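Local coordinates for protein D-alanyl-D-alanine carboxypeptidase DacB2 (Mycobacterium tuberculosis H37Rv, PDB 4RYE) that acts as a D,D-carboxypeptidase on synthetic pentapeptides and probably trims peptidoglycan stem peptides ending in D-Ala-D-Ala, at residues D17-W23 / P244-Q249; G31-A35 / S265-L269; A214-V220 / I232-L238. All coordinates share one frame; numbering follows the deposited sequence.

Contact 1. Residues D17-W23 / P244-Q249; sequences DGPAQTW and PTYWDQ
Ala20 N donates to Gln249 OE1 across the contact, and the geometry is that of a well-formed bond: N and O are 2.8 Å apart, the angle at the hydrogen is 163°, and the donor lies in the carbonyl plane on a lone pair. The buried amide thus takes up the Ala20 N-H and ties the loop before strand 22-27 to the helix start. The same oxygen sits 3.1 Å from Pro19 CD. On the other branch, Gln249 NE2 lies 3.4 Å from Gly18 CA, while the Trp23 indole is met obliquely, its CD1 4.0 Å from NE2. Gln249 gets there because its CG stands anti to the backbone N (chi1 168°) and the chain runs on extended, past Pro19. Beside this amide, Pro19 CG touches the edge of the Tyr246 ring at CD1 (3.6 Å), and Ala20 CB meets Tyr246 OH at 3.6 Å, a hydroxyl weakly hydrogen-bonded to Lys217 O. Both Tyr246 and Gln249 leave the first turn of helix 246-259, which a capping box secures: Asp248 N donates to Thr245 OG1 at the N-cap, and Thr245 N returns a nearly straight bond to Asp248 OD2 (177°). Farther out, Ala20, Tyr246 and Gln249 all rest on Met234 of strand 228-237, and strand 22-27 starts its backbone pairing with Met235 at Thr22 and with Arg37 at Trp23.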
loop_
_atom_site.group_PDB
_atom_site.type_symbol
_atom_site.label_atom_id
_atom_site.label_comp_id
_atom_site.label_asym_id
_atom_site.label_seq_id
_atom_site.Cartn_x
_atom_site.Cartn_y
_atom_site.Cartn_z
ATOM N N ASP A 17 17.317 1.563 -15.240
ATOM C CA ASP A 17 17.175 2.661 -14.292
ATOM C C ASP A 17 15.713 3.099 -14.211
ATOM O O ASP A 17 14.954 2.942 -15.172
ATOM C CB ASP A 17 18.064 3.845 -14.689
ATOM C CG ASP A 17 19.545 3.483 -14.735
ATOM O OD1 ASP A 17 19.928 2.425 -14.187
ATOM O OD2 ASP A 17 20.328 4.267 -15.320
ATOM N N GLY A 18 15.321 3.643 -13.063
ATOM C CA GLY A 18 13.957 4.109 -12.869
ATOM C C GLY A 18 13.886 5.218 -11.836
ATOM O O GLY A 18 14.883 5.515 -11.176
ATOM N N PRO A 19 12.706 5.840 -11.692
ATOM C CA PRO A 19 12.532 6.986 -10.793
ATOM C C PRO A 19 12.647 6.646 -9.308
ATOM O O PRO A 19 13.020 7.524 -8.530
ATOM C CB PRO A 19 11.109 7.468 -11.112
ATOM C CG PRO A 19 10.423 6.277 -11.718
ATOM C CD PRO A 19 11.504 5.597 -12.508
ATOM N N ALA A 20 12.317 5.417 -8.916
ATOM C CA ALA A 20 12.344 5.045 -7.495
ATOM C C ALA A 20 13.773 5.023 -6.957
ATOM O O ALA A 20 14.643 4.391 -7.546
ATOM C CB ALA A 20 11.677 3.681 -7.273
ATOM N N GLN A 21 14.022 5.703 -5.839
ATOM C CA GLN A 21 15.377 5.713 -5.283
ATOM C C GLN A 21 15.682 4.500 -4.390
ATOM O O GLN A 21 16.844 4.137 -4.233
ATOM C CB GLN A 21 15.696 7.038 -4.578
ATOM C CG GLN A 21 15.844 8.211 -5.550
ATOM C CD GLN A 21 16.906 7.957 -6.596
ATOM O OE1 GLN A 21 18.101 8.032 -6.309
ATOM N NE2 GLN A 21 16.479 7.635 -7.816
ATOM N N THR A 22 14.654 3.890 -3.797
ATOM C CA THR A 22 14.823 2.581 -3.163
ATOM C C THR A 22 13.723 1.662 -3.654
ATOM O O THR A 22 12.640 2.122 -3.975
ATOM C CB THR A 22 14.739 2.623 -1.618
ATOM O OG1 THR A 22 13.367 2.702 -1.219
ATOM C CG2 THR A 22 15.548 3.812 -1.041
ATOM N N TRP A 23 14.002 0.366 -3.711
ATOM C CA TRP A 23 13.004 -0.599 -4.161
ATOM C C TRP A 23 13.468 -2.004 -3.804
ATOM O O TRP A 23 14.634 -2.208 -3.432
ATOM C CB TRP A 23 12.726 -0.467 -5.675
ATOM C CG TRP A 23 13.971 -0.458 -6.544
ATOM C CD1 TRP A 23 14.610 0.639 -7.055
ATOM C CD2 TRP A 23 14.712 -1.598 -7.000
ATOM N NE1 TRP A 23 15.702 0.252 -7.787
ATOM C CE2 TRP A 23 15.790 -1.116 -7.766
ATOM C CE3 TRP A 23 14.572 -2.978 -6.825
ATOM C CZ2 TRP A 23 16.726 -1.969 -8.363
ATOM C CZ3 TRP A 23 15.504 -3.825 -7.414
ATOM C CH2 TRP A 23 16.564 -3.318 -8.169
ATOM N N PRO A 244 10.916 7.047 -17.370
ATOM C CA PRO A 244 9.914 6.036 -17.012
ATOM C C PRO A 244 9.014 6.556 -15.899
ATOM O O PRO A 244 9.495 7.283 -15.028
ATOM C CB PRO A 244 10.759 4.870 -16.487
ATOM C CG PRO A 244 12.138 5.090 -17.067
ATOM C CD PRO A 244 12.296 6.580 -17.147
ATOM N N THR A 245 7.730 6.203 -15.941
ATOM C CA THR A 245 6.796 6.534 -14.868
ATOM C C THR A 245 6.873 5.466 -13.800
ATOM O O THR A 245 7.567 4.462 -13.967
ATOM C CB THR A 245 5.348 6.559 -15.378
ATOM O OG1 THR A 245 4.979 5.238 -15.799
ATOM C CG2 THR A 245 5.201 7.529 -16.540
ATOM N N TYR A 246 6.151 5.650 -12.701
ATOM C CA TYR A 246 6.148 4.626 -11.675
ATOM C C TYR A 246 5.492 3.354 -12.206
ATOM O O TYR A 246 5.879 2.249 -11.824
ATOM C CB TYR A 246 5.469 5.124 -10.388
ATOM C CG TYR A 246 6.431 5.296 -9.224
ATOM C CD1 TYR A 246 7.675 5.899 -9.405
ATOM C CD2 TYR A 246 6.094 4.871 -7.945
ATOM C CE1 TYR A 246 8.561 6.059 -8.341
ATOM C CE2 TYR A 246 6.971 5.032 -6.875
ATOM C CZ TYR A 246 8.201 5.623 -7.081
ATOM O OH TYR A 246 9.078 5.785 -6.024
ATOM N N TRP A 247 4.515 3.500 -13.097
ATOM C CA TRP A 247 3.841 2.323 -13.648
ATOM C C TRP A 247 4.800 1.542 -14.535
ATOM O O TRP A 247 4.774 0.304 -14.547
ATOM C CB TRP A 247 2.582 2.696 -14.449
ATOM C CG TRP A 247 1.541 3.488 -13.684
ATOM C CD1 TRP A 247 1.001 4.688 -14.048
ATOM C CD2 TRP A 247 0.922 3.133 -12.434
ATOM N NE1 TRP A 247 0.090 5.104 -13.104
ATOM C CE2 TRP A 247 0.022 4.168 -12.104
ATOM C CE3 TRP A 247 1.044 2.046 -11.562
ATOM C CZ2 TRP A 247 -0.756 4.143 -10.943
ATOM C CZ3 TRP A 247 0.270 2.024 -10.405
ATOM C CH2 TRP A 247 -0.620 3.064 -10.112
ATOM N N ASP A 248 5.629 2.277 -15.279
ATOM C CA ASP A 248 6.645 1.694 -16.151
ATOM C C ASP A 248 7.654 0.879 -15.346
ATOM O O ASP A 248 7.935 -0.279 -15.671
ATOM C CB ASP A 248 7.384 2.786 -16.952
ATOM C CG ASP A 248 6.535 3.384 -18.067
ATOM O OD1 ASP A 248 5.652 2.680 -18.600
ATOM O OD2 ASP A 248 6.766 4.562 -18.420
ATOM N N GLN A 249 8.200 1.486 -14.294
ATOM C CA GLN A 249 9.243 0.839 -13.507
ATOM C C GLN A 249 8.699 -0.371 -12.751
ATOM O O GLN A 249 9.402 -1.360 -12.573
ATOM C CB GLN A 249 9.917 1.837 -12.550
ATOM C CG GLN A 249 10.818 1.183 -11.500
ATOM C CD GLN A 249 11.722 2.183 -10.782
ATOM O OE1 GLN A 249 11.303 3.289 -10.435
ATOM N NE2 GLN A 249 12.974 1.798 -10.572
#

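Contact 2. Residues G31-A35 / S265-L269; sequences GQVLA and SVGSL
Two peptide carbonyls of 31-35 take their N-H partners almost head-on: Leu269 N donates to Gly31 O at 2.8 Å, and Val266 N donates to Val33 O, also at 2.8 Å. In the second of these the C=O...N angle is 164°. The third strong bond, Val33 N to Gly267 O, differs, for its donor stands above the carbonyl plane of Gly267, 50° out of it. A weaker bond from Gly267 N (3.4 Å) makes Val33 O an acceptor for two consecutive N-H groups. Apolar contacts grow from the same residue. Val33 CG1, anti to the backbone N (chi1 176°), reaches Val266 CG2 at 3.8 Å, while Val33 CG2 extends the other way to Leu269 CD2 at 3.6 Å, the side chains of Val33 and Leu269 crossing near a right angle. The buried Leu34 O has no polar partner in the model. At the chain end, OXT of Leu269 is hydrogen-bonded to His156 NE2. Val266 and Gly267 both facing Val33 is the signature of a classic beta bulge, and with Gln32 and Ser268 as a non-hydrogen-bonded antiparallel pair, the short C-terminal strand 267-268 forms an edge of the antiparallel sheet of the serine beta-lactamase-like (penicillin-binding protein) fold.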
loop_
_atom_site.group_PDB
_atom_site.type_symbol
_atom_site.label_atom_id
_atom_site.label_comp_id
_atom_site.label_asym_id
_atom_site.label_seq_id
_atom_site.Cartn_x
_atom_site.Cartn_y
_atom_site.Cartn_z
ATOM N N GLY A 31 9.387 -15.800 0.288
ATOM C CA GLY A 31 10.079 -14.736 1.001
ATOM C C GLY A 31 11.503 -14.472 0.520
ATOM O O GLY A 31 12.209 -13.639 1.105
ATOM N N GLN A 32 11.936 -15.180 -0.529
ATOM C CA GLN A 32 13.224 -14.896 -1.172
ATOM C C GLN A 32 13.240 -13.465 -1.693
ATOM O O GLN A 32 12.255 -13.000 -2.255
ATOM C CB GLN A 32 13.457 -15.801 -2.383
ATOM C CG GLN A 32 13.603 -17.284 -2.120
ATOM C CD GLN A 32 13.433 -18.086 -3.409
ATOM O OE1 GLN A 32 12.312 -18.444 -3.787
ATOM N NE2 GLN A 32 14.542 -18.340 -4.107
ATOM N N VAL A 33 14.354 -12.769 -1.510
ATOM C CA VAL A 33 14.532 -11.453 -2.128
ATOM C C VAL A 33 15.309 -11.625 -3.434
ATOM O O VAL A 33 16.411 -12.179 -3.440
ATOM C CB VAL A 33 15.254 -10.469 -1.174
ATOM C CG1 VAL A 33 15.511 -9.138 -1.864
ATOM C CG2 VAL A 33 14.411 -10.252 0.080
ATOM N N LEU A 34 14.726 -11.175 -4.543
ATOM C CA LEU A 34 15.349 -11.353 -5.856
ATOM C C LEU A 34 16.327 -10.231 -6.179
ATOM O O LEU A 34 17.371 -10.454 -6.808
ATOM C CB LEU A 34 14.282 -11.444 -6.953
ATOM C CG LEU A 34 13.388 -12.683 -7.056
ATOM C CD1 LEU A 34 12.471 -12.838 -5.871
ATOM C CD2 LEU A 34 12.560 -12.606 -8.316
ATOM N N ALA A 35 15.984 -9.017 -5.758
ATOM C CA ALA A 35 16.841 -7.861 -5.994
ATOM C C ALA A 35 16.389 -6.719 -5.108
ATOM O O ALA A 35 15.254 -6.687 -4.665
ATOM C CB ALA A 35 16.795 -7.441 -7.476
ATOM N N SER A 265 18.857 -15.487 -6.147
ATOM C CA SER A 265 18.346 -14.574 -5.127
ATOM C C SER A 265 19.488 -13.820 -4.449
ATOM O O SER A 265 20.654 -14.204 -4.574
ATOM C CB SER A 265 17.565 -15.355 -4.077
ATOM O OG SER A 265 18.454 -16.134 -3.300
ATOM N N VAL A 266 19.165 -12.748 -3.733
ATOM C CA VAL A 266 20.201 -11.987 -3.034
ATOM C C VAL A 266 20.017 -12.008 -1.521
ATOM O O VAL A 266 20.891 -11.587 -0.776
ATOM C CB VAL A 266 20.300 -10.529 -3.545
ATOM C CG1 VAL A 266 20.677 -10.524 -5.016
ATOM C CG2 VAL A 266 18.979 -9.776 -3.334
ATOM N N GLY A 267 18.876 -12.507 -1.071
ATOM C CA GLY A 267 18.661 -12.691 0.352
ATOM C C GLY A 267 17.246 -13.139 0.648
ATOM O O GLY A 267 16.596 -13.760 -0.189
ATOM N N SER A 268 16.763 -12.840 1.848
ATOM C CA SER A 268 15.393 -13.191 2.192
ATOM C C SER A 268 14.769 -12.157 3.111
ATOM O O SER A 268 15.472 -11.380 3.764
ATOM C CB SER A 268 15.322 -14.584 2.815
ATOM O OG SER A 268 16.064 -14.636 4.012
ATOM N N LEU A 269 13.443 -12.141 3.139
ATOM C CA LEU A 269 12.707 -11.175 3.935
ATOM C C LEU A 269 12.897 -11.438 5.424
ATOM O O LEU A 269 13.039 -12.590 5.842
ATOM C CB LEU A 269 11.223 -11.213 3.562
ATOM C CG LEU A 269 10.906 -10.722 2.161
ATOM C CD1 LEU A 269 9.395 -10.763 1.907
ATOM C CD2 LEU A 269 11.460 -9.315 1.977
ATOM O OXT LEU A 269 12.935 -10.504 6.235
#

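Contact 3. Residues A214-V220 / I232-L238; sequences AARKTFV and IAMMYGL
Phe219 and Met234, a selenomethionine, form the tightly packed part of this antiparallel beta hairpin as a hydrogen-bonded pair: Met234 N reaches Phe219 O at 2.8 Å and Phe219 N reaches Met234 O at 2.9 Å. Side chains here are buried. The Phe219 ring receives Ile232 CD1 at its edge, 4.1 Å from CE2, and on the opposite sheet face Val220 CG2 meets Ala233 CB. The side chain of Thr218, whose OG1 bonds Pro45 O, lies about 6 Å from that of Ser47, the inferred acyl-ester nucleophile, and the backbone of Val220 is hydrogen-bonded to that of Lys208. Then the register shifts by one in a G1 bulge, with Tyr236 and Gly237 both facing Lys217; Lys217 N still donates to Gly237 O, but the return bond is weak. Beyond it the contact is partly exposed, and a water donates to Tyr236 O. With its chain extended from CG to NE, Arg216 stacks its guanidinium, offset, on the Tyr236 ring, planes 4° apart; Leu238 CD1 lies on the opposite face, off toward its rim. Arg216 CD adds a CH-pi contact, 3.9 Å from the Tyr236 ring centroid, and Tyr236 OH lies over the guanidinium centre, 3.7 Å from CZ.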
loop_
_atom_site.group_PDB
_atom_site.type_symbol
_atom_site.label_atom_id
_atom_site.label_comp_id
_atom_site.label_asym_id
_atom_site.label_seq_id
_atom_site.Cartn_x
_atom_site.Cartn_y
_atom_site.Cartn_z
ATOM N N ALA A 214 7.124 15.128 1.292
ATOM C CA ALA A 214 8.230 14.511 2.026
ATOM C C ALA A 214 8.551 13.085 1.559
ATOM O O ALA A 214 9.714 12.680 1.556
ATOM C CB ALA A 214 7.951 14.531 3.529
ATOM N N ALA A 215 7.524 12.324 1.180
ATOM C CA ALA A 215 7.714 10.941 0.746
ATOM C C ALA A 215 8.119 10.827 -0.713
ATOM O O ALA A 215 8.692 9.810 -1.126
ATOM C CB ALA A 215 6.438 10.136 0.972
ATOM N N ARG A 216 7.796 11.856 -1.490
ATOM C CA ARG A 216 7.770 11.740 -2.948
ATOM C C ARG A 216 6.852 10.566 -3.328
ATOM O O ARG A 216 5.869 10.308 -2.626
ATOM C CB ARG A 216 9.190 11.625 -3.520
ATOM C CG ARG A 216 10.025 12.868 -3.204
ATOM C CD ARG A 216 11.468 12.765 -3.651
ATOM N NE ARG A 216 12.177 13.987 -3.285
ATOM C CZ ARG A 216 13.411 14.297 -3.667
ATOM N NH1 ARG A 216 14.099 13.466 -4.439
ATOM N NH2 ARG A 216 13.951 15.445 -3.273
ATOM N N LYS A 217 7.139 9.855 -4.413
ATOM C CA LYS A 217 6.218 8.786 -4.835
ATOM C C LYS A 217 6.545 7.467 -4.179
ATOM O O LYS A 217 7.710 7.072 -4.119
ATOM C CB LYS A 217 6.231 8.603 -6.358
ATOM C CG LYS A 217 5.950 9.872 -7.150
ATOM C CD LYS A 217 5.644 9.552 -8.608
ATOM C CE LYS A 217 4.407 8.676 -8.680
ATOM N NZ LYS A 217 3.856 8.558 -10.039
ATOM N N THR A 218 5.520 6.773 -3.685
ATOM C CA THR A 218 5.721 5.433 -3.140
ATOM C C THR A 218 4.750 4.437 -3.781
ATOM O O THR A 218 3.700 4.815 -4.302
ATOM C CB THR A 218 5.553 5.400 -1.606
ATOM O OG1 THR A 218 4.234 5.846 -1.265
ATOM C CG2 THR A 218 6.584 6.298 -0.916
ATOM N N PHE A 219 5.093 3.160 -3.718
ATOM C CA PHE A 219 4.224 2.128 -4.243
ATOM C C PHE A 219 4.625 0.796 -3.655
ATOM O O PHE A 219 5.813 0.528 -3.440
ATOM C CB PHE A 219 4.306 2.061 -5.776
ATOM C CG PHE A 219 3.509 0.927 -6.373
ATOM C CD1 PHE A 219 2.139 1.046 -6.550
ATOM C CD2 PHE A 219 4.131 -0.253 -6.755
ATOM C CE1 PHE A 219 1.396 0.006 -7.097
ATOM C CE2 PHE A 219 3.398 -1.302 -7.297
ATOM C CZ PHE A 219 2.028 -1.171 -7.469
ATOM N N VAL A 220 3.623 -0.027 -3.386
ATOM C CA VAL A 220 3.836 -1.415 -3.015
ATOM C C VAL A 220 2.769 -2.220 -3.746
ATOM O O VAL A 220 1.644 -1.764 -3.906
ATOM C CB VAL A 220 3.760 -1.634 -1.478
ATOM C CG1 VAL A 220 2.368 -1.264 -0.923
ATOM C CG2 VAL A 220 4.116 -3.066 -1.132
ATOM N N ILE A 232 6.595 -6.186 -4.864
ATOM C CA ILE A 232 7.624 -5.160 -4.985
ATOM C C ILE A 232 7.215 -3.947 -4.190
ATOM O O ILE A 232 6.036 -3.765 -3.878
ATOM C CB ILE A 232 7.851 -4.719 -6.446
ATOM C CG1 ILE A 232 6.609 -4.007 -6.984
ATOM C CG2 ILE A 232 8.244 -5.904 -7.319
ATOM C CD1 ILE A 232 6.800 -3.381 -8.373
ATOM N N ALA A 233 8.202 -3.129 -3.848
ATOM C CA ALA A 233 7.938 -1.817 -3.272
ATOM C C ALA A 233 8.940 -0.839 -3.846
ATOM O O ALA A 233 10.057 -1.218 -4.198
ATOM C CB ALA A 233 8.014 -1.854 -1.749
HETATM N N MSE A 234 8.525 0.411 -3.973
HETATM C CA MSE A 234 9.354 1.451 -4.548
HETATM C C MSE A 234 9.115 2.703 -3.721
HETATM O O MSE A 234 7.972 3.030 -3.418
HETATM C CB MSE A 234 8.941 1.685 -6.002
HETATM C CG MSE A 234 9.238 0.509 -6.912
HETATM SE SE MSE A 234 8.108 0.485 -8.515
HETATM C CE MSE A 234 8.388 2.314 -9.122
HETATM N N MSE A 235 10.181 3.388 -3.320
HETATM C CA MSE A 235 10.019 4.570 -2.481
HETATM C C MSE A 235 10.818 5.759 -2.979
HETATM O O MSE A 235 11.790 5.610 -3.733
HETATM C CB MSE A 235 10.443 4.284 -1.033
HETATM C CG MSE A 235 9.867 3.036 -0.400
HETATM SE SE MSE A 235 10.242 3.059 1.534
HETATM C CE MSE A 235 8.830 4.296 2.105
ATOM N N TYR A 236 10.399 6.940 -2.532
ATOM C CA TYR A 236 11.180 8.162 -2.671
ATOM C C TYR A 236 11.573 8.485 -4.112
ATOM O O TYR A 236 12.741 8.760 -4.401
ATOM C CB TYR A 236 12.425 8.087 -1.786
ATOM C CG TYR A 236 12.944 9.438 -1.396
ATOM C CD1 TYR A 236 12.161 10.304 -0.648
ATOM C CD2 TYR A 236 14.209 9.853 -1.772
ATOM C CE1 TYR A 236 12.628 11.554 -0.282
ATOM C CE2 TYR A 236 14.687 11.096 -1.414
ATOM C CZ TYR A 236 13.892 11.944 -0.669
ATOM O OH TYR A 236 14.357 13.190 -0.306
ATOM N N GLY A 237 10.596 8.471 -5.012
ATOM C CA GLY A 237 10.889 8.674 -6.418
ATOM C C GLY A 237 10.138 9.822 -7.044
ATOM O O GLY A 237 9.051 10.187 -6.591
ATOM N N LEU A 238 10.731 10.406 -8.083
ATOM C CA LEU A 238 10.068 11.433 -8.863
ATOM C C LEU A 238 10.241 11.130 -10.347
ATOM O O LEU A 238 11.348 10.836 -10.802
ATOM C CB LEU A 238 10.634 12.816 -8.533
ATOM C CG LEU A 238 10.334 13.342 -7.129
ATOM C CD1 LEU A 238 11.034 14.669 -6.884
ATOM C CD2 LEU A 238 8.835 13.470 -6.903
HETATM O O HOH W 1 13.781 11.267 -5.472
#

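How the contacts relate
All three contacts reach one antiparallel sheet, in which strand 228-237 is followed by 22-27, 32-37 and then the edge strand 267-268. Contacts 1 and 3 lie close, centres 8 Å apart, and touch directly through the backbone pairing of strands 22-27 and 228-237. Contact 2 has its centre 19 Å from contact 1 and 20 Å from contact 3; it touches contact 1, where Trp23 CZ3 packs on Ala35, but not contact 3. Along the chain the segments of contacts 1 and 2 alternate, while the hairpin of contact 3 is nested within both. N-terminal strands are therefore joined to C-terminal elements at two places, with the hairpin that approaches the active-site serine between them in sequence.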